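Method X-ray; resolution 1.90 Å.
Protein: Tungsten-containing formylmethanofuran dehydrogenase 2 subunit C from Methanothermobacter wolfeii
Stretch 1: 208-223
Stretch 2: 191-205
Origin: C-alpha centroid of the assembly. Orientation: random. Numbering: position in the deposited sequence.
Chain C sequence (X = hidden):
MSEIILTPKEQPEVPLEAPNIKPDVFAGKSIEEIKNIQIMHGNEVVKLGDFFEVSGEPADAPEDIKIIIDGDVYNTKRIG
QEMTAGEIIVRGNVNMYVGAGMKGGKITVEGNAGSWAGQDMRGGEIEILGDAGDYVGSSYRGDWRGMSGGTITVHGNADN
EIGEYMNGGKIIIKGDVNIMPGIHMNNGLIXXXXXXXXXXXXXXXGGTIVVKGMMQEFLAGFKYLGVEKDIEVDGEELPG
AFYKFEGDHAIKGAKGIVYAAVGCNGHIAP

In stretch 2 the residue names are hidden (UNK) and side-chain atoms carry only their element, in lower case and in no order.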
# COMPACT_ATOMS: atom_id res chain seq x y z
N THR C 208 2.36 34.23 18.88
CA THR C 208 3.42 33.55 18.13
C THR C 208 3.96 32.32 18.87
O THR C 208 4.23 32.37 20.06
CB THR C 208 4.58 34.52 17.83
OG1 THR C 208 4.08 35.73 17.27
CG2 THR C 208 5.60 33.93 16.88
N ILE C 209 4.16 31.22 18.13
CA ILE C 209 4.76 29.99 18.63
C ILE C 209 6.03 29.73 17.79
O ILE C 209 5.93 29.71 16.55
CB ILE C 209 3.79 28.79 18.56
CG1 ILE C 209 2.51 29.07 19.39
CG2 ILE C 209 4.50 27.51 19.06
CD1 ILE C 209 1.40 28.09 19.17
N VAL C 210 7.17 29.50 18.43
CA VAL C 210 8.44 29.18 17.74
C VAL C 210 8.88 27.78 18.18
O VAL C 210 9.03 27.55 19.38
CB VAL C 210 9.58 30.20 18.00
CG1 VAL C 210 10.86 29.80 17.25
CG2 VAL C 210 9.16 31.62 17.62
N VAL C 211 9.07 26.87 17.22
CA VAL C 211 9.57 25.51 17.49
C VAL C 211 10.95 25.36 16.82
O VAL C 211 11.04 25.41 15.59
CB VAL C 211 8.59 24.41 17.01
CG1 VAL C 211 9.10 23.02 17.41
CG2 VAL C 211 7.18 24.66 17.58
N LYS C 212 12.01 25.21 17.62
CA LYS C 212 13.39 25.05 17.11
C LYS C 212 13.72 23.59 16.78
O LYS C 212 14.61 23.34 15.97
CB LYS C 212 14.42 25.60 18.09
CG LYS C 212 14.22 27.05 18.47
CD LYS C 212 15.43 27.53 19.28
CE LYS C 212 15.37 28.98 19.66
NZ LYS C 212 16.55 29.39 20.50
N GLY C 213 13.02 22.65 17.41
CA GLY C 213 13.19 21.23 17.14
C GLY C 213 12.17 20.75 16.12
O GLY C 213 11.70 21.53 15.27
N MET C 214 11.86 19.46 16.18
CA MET C 214 10.94 18.82 15.24
C MET C 214 9.51 18.79 15.74
O MET C 214 9.27 18.37 16.87
CB MET C 214 11.42 17.37 14.99
CG MET C 214 10.52 16.57 14.07
SD MET C 214 11.22 14.95 13.68
CE MET C 214 10.23 14.50 12.30
N MET C 215 8.55 19.13 14.86
CA MET C 215 7.11 18.94 15.13
C MET C 215 6.80 17.62 14.41
O MET C 215 6.94 17.56 13.19
CB MET C 215 6.24 20.07 14.54
CG MET C 215 6.48 21.42 15.16
SD MET C 215 5.16 22.60 14.83
CE MET C 215 5.14 22.61 13.09
N GLN C 216 6.46 16.54 15.14
CA GLN C 216 6.18 15.25 14.47
C GLN C 216 4.97 15.35 13.53
O GLN C 216 5.00 14.77 12.44
CB GLN C 216 5.95 14.12 15.48
CG GLN C 216 7.16 13.73 16.33
CD GLN C 216 6.85 12.57 17.26
OE1 GLN C 216 6.10 11.65 16.92
NE2 GLN C 216 7.45 12.55 18.44
N GLU C 217 3.92 16.08 13.96
CA GLU C 217 2.67 16.29 13.22
C GLU C 217 2.22 17.73 13.38
O GLU C 217 2.51 18.35 14.39
CB GLU C 217 1.56 15.40 13.79
CG GLU C 217 1.84 13.91 13.72
CD GLU C 217 0.83 13.13 14.53
OE1 GLU C 217 -0.37 13.17 14.19
OE2 GLU C 217 1.21 12.57 15.59
N PHE C 218 1.51 18.25 12.37
CA PHE C 218 0.99 19.62 12.41
C PHE C 218 -0.50 19.62 11.98
O PHE C 218 -1.13 18.57 12.07
CB PHE C 218 1.91 20.57 11.62
CG PHE C 218 1.72 22.06 11.81
CD1 PHE C 218 1.49 22.61 13.07
CD2 PHE C 218 1.71 22.92 10.71
CE1 PHE C 218 1.27 23.97 13.23
CE2 PHE C 218 1.50 24.29 10.88
CZ PHE C 218 1.31 24.81 12.14
N LEU C 219 -1.06 20.77 11.57
CA LEU C 219 -2.48 20.95 11.35
C LEU C 219 -2.81 21.57 9.98
O LEU C 219 -2.19 22.55 9.57
CB LEU C 219 -2.95 21.85 12.48
CG LEU C 219 -2.97 21.24 13.90
CD1 LEU C 219 -3.14 22.34 14.94
CD2 LEU C 219 -4.09 20.23 14.06
N ALA C 220 -3.83 21.00 9.31
CA ALA C 220 -4.24 21.42 7.98
C ALA C 220 -4.96 22.77 7.91
O ALA C 220 -5.13 23.30 6.81
CB ALA C 220 -5.08 20.34 7.33
N GLY C 221 -5.36 23.33 9.06
CA GLY C 221 -5.98 24.65 9.13
C GLY C 221 -4.99 25.81 9.03
O GLY C 221 -5.40 26.97 9.08
N PHE C 222 -3.68 25.53 8.89
CA PHE C 222 -2.66 26.58 8.78
C PHE C 222 -2.31 26.84 7.31
O PHE C 222 -2.37 25.92 6.50
CB PHE C 222 -1.41 26.20 9.57
CG PHE C 222 -1.54 26.52 11.05
CD1 PHE C 222 -2.23 25.67 11.90
CD2 PHE C 222 -0.98 27.67 11.58
CE1 PHE C 222 -2.36 25.98 13.26
CE2 PHE C 222 -1.12 27.98 12.93
CZ PHE C 222 -1.82 27.14 13.76
N LYS C 223 -1.99 28.10 6.97
CA LYS C 223 -1.57 28.48 5.62
C LYS C 223 -0.07 28.66 5.65
O LYS C 223 0.45 29.33 6.53
CB LYS C 223 -2.22 29.80 5.19
CG LYS C 223 -1.87 30.27 3.79
CD LYS C 223 -2.54 31.60 3.49
CE LYS C 223 -2.26 32.09 2.08
NZ LYS C 223 -1.97 33.55 2.05
N UNK C 191 8.16 29.86 23.06
CA UNK C 191 9.35 29.34 22.38
C UNK C 191 9.60 27.92 22.91
O UNK C 191 9.81 27.75 24.10
c UNK C 191 10.61 30.23 22.55
c UNK C 191 10.38 31.65 21.97
c UNK C 191 11.83 29.54 21.87
c UNK C 191 11.48 32.67 22.29
N UNK C 192 9.63 26.93 22.03
CA UNK C 192 9.95 25.53 22.37
C UNK C 192 11.30 25.22 21.70
O UNK C 192 11.40 25.18 20.47
c UNK C 192 6.24 24.58 21.98
c UNK C 192 9.18 23.09 22.20
c UNK C 192 8.80 24.57 21.95
c UNK C 192 7.48 24.92 22.71
N UNK C 193 12.36 25.06 22.50
CA UNK C 193 13.69 24.82 21.96
C UNK C 193 13.88 23.37 21.49
O UNK C 193 14.71 23.12 20.63
c UNK C 193 15.77 27.31 24.17
o UNK C 193 16.62 26.54 24.67
c UNK C 193 14.78 25.26 22.94
c UNK C 193 14.66 26.73 23.32
o UNK C 193 15.75 28.54 24.40
N UNK C 194 13.08 22.46 22.03
CA UNK C 194 13.08 21.06 21.66
C UNK C 194 11.96 20.72 20.70
O UNK C 194 11.57 21.53 19.86
N UNK C 195 11.45 19.50 20.82
CA UNK C 195 10.43 18.93 19.93
C UNK C 195 8.99 19.09 20.42
O UNK C 195 8.74 19.34 21.61
n UNK C 195 12.76 16.08 19.61
c UNK C 195 12.13 17.17 19.19
o UNK C 195 12.68 17.95 18.40
c UNK C 195 10.74 17.43 19.73
N UNK C 196 8.04 18.89 19.48
CA UNK C 196 6.59 18.88 19.72
C UNK C 196 6.04 17.60 19.10
O UNK C 196 6.38 17.29 17.95
c UNK C 196 5.86 20.11 19.10
c UNK C 196 4.35 20.07 19.39
c UNK C 196 6.47 21.43 19.58
N UNK C 197 5.16 16.88 19.80
CA UNK C 197 4.55 15.66 19.23
C UNK C 197 3.47 16.07 18.21
O UNK C 197 3.50 15.61 17.07
c UNK C 197 3.22 13.54 19.71
c UNK C 197 5.11 14.22 21.23
c UNK C 197 3.99 14.71 20.32
N UNK C 198 2.52 16.92 18.61
CA UNK C 198 1.43 17.30 17.71
C UNK C 198 0.64 18.52 18.16
O UNK C 198 0.69 18.93 19.32
c UNK C 198 0.46 16.14 17.56
N UNK C 199 -0.12 19.07 17.21
CA UNK C 199 -1.14 20.10 17.39
C UNK C 199 -0.66 21.43 17.96
O UNK C 199 -1.41 22.07 18.70
c UNK C 199 -4.94 15.30 18.66
c UNK C 199 -3.76 17.49 18.69
c UNK C 199 -2.88 18.25 17.71
c UNK C 199 -2.28 19.52 18.27
n UNK C 199 -4.14 16.21 18.11
n UNK C 199 -5.52 15.53 19.83
n UNK C 199 -5.21 14.18 18.01
N UNK C 200 0.53 21.90 17.56
CA UNK C 200 1.00 23.21 18.02
C UNK C 200 0.08 24.30 17.45
O UNK C 200 -0.26 24.25 16.27
c UNK C 200 2.45 23.47 17.58
N UNK C 201 -0.36 25.21 18.30
CA UNK C 201 -1.22 26.30 17.87
C UNK C 201 -2.64 25.91 17.51
O UNK C 201 -3.33 26.70 16.86
N UNK C 202 -3.09 24.72 17.94
CA UNK C 202 -4.45 24.27 17.69
C UNK C 202 -5.45 25.30 18.17
O UNK C 202 -5.34 25.77 19.30
N UNK C 203 -6.35 25.74 17.28
CA UNK C 203 -7.38 26.74 17.57
C UNK C 203 -6.83 28.11 18.04
O UNK C 203 -7.56 28.88 18.67
c UNK C 203 -9.98 24.25 19.00
o UNK C 203 -9.41 23.36 19.67
c UNK C 203 -9.18 24.99 17.96
c UNK C 203 -8.42 26.16 18.55
o UNK C 203 -11.18 24.58 19.17
N UNK C 204 -5.58 28.46 17.70
CA UNK C 204 -5.04 29.76 18.09
C UNK C 204 -5.70 30.87 17.23
O UNK C 204 -6.02 30.65 16.06
c UNK C 204 -3.49 29.80 17.97
c UNK C 204 -2.97 29.93 16.54
s UNK C 204 -1.16 29.84 16.32
c UNK C 204 -0.58 30.97 17.55
N UNK C 205 -5.91 32.04 17.85
CA UNK C 205 -6.46 33.23 17.18
C UNK C 205 -5.39 34.34 16.98
O UNK C 205 -5.58 35.23 16.15
c UNK C 205 -7.61 33.77 18.02
O HOH W 1 15.13 30.86 22.73
O HOH W 2 -1.19 17.64 14.75
O HOH W 3 2.62 20.61 15.95

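Position 191 carries four carbons, forked at the first, with one arm two carbons long: Ile191. It pairs in parallel with Val210, and its side chain lies on the same face of the sheet, where CG1 comes 4.3 Å from Val210 CB. Position 192 repeats the forked four-carbon pattern, so it is Ile192, on the face shared with Val211. Its N donates to Val210 O (2.8 Å) and its O accepts from Lys212 N (2.9 Å), both nearly straight; beta-branched residues suit such extended backbone.

At 193 three carbons end in two oxygens: Glu193. Its OE2 stands 4.1 Å from Lys212 NZ, too far for a salt bridge, but water 1 donates to OE2 and accepts from NZ. Position 194 has no side chain, hence Gly194; its O receives a weak bond from Gly213 N (3.1 Å).

Position 195 shows two carbons, the second bearing one oxygen and one nitrogen: an amide, Asn195. The side chain starts sideways but its end approaches stretch 1, and OD1 accepts from Met214 N at 2.8 Å. The short amide thus serves a backbone NH where the strand pairing is interrupted.

Position 196 has one carbon carrying two others: Val196. Pointing toward stretch 1, it places CG2 3.8 Å from Val211 CG1 and CB 4.2 Å from Met215 CG, so a compact branched group fills the space. Its N donates to Met214 O (2.9 Å) and its O accepts from Gln216 N (2.9 Å). Position 197 has the same three carbons, Val197, but its CB points away; its O takes a weak bond from Glu217 N (3.2 Å).

A single carbon at 198 means Ala198, whose CB lies 4.0 Å from Glu217 CB. At 199, three carbons, a nitrogen and a carbon with two more nitrogens spell Arg199. It points away, its guanidinium bonded elsewhere in the structure, while water 2 links its N to Phe218 O.

Position 200, one carbon aimed at stretch 1, is Ala200: its CB sits 4.0 Å from Met215 SD, and water 3 joins its N to Glu217 O. Position 201 is bare, Gly201. Its phi is positive, and an added CB would lie tight against Phe222 CZ and Ile209 CD1. Position 202, also bare, is Gly202; its CA lies 3.6 Å from Leu219 CD1.

Three carbons and two oxygens at 203 give Glu203, pointing away without contact. An unbranched chain of two carbons, sulfur and carbon at 204 is Met204. It points toward stretch 1, setting SD 3.8 Å from Phe222 CZ at the ring edge and CE 3.9 Å from Ile209 CD1. Position 205, one carbon, is Ala205, out of reach.

The contact works in two parts. Parallel pairing at Val210 and Val211 is resumed by a single bridge between Met215 and Val196, with the Asn195 amide helping to span the gap. Beyond it, waters join the backbones, and small residues in the turns admit Leu219, Phe222 and the end of Ile209.

Stretch 2 191-205: IIEGNVVARAGGEMA
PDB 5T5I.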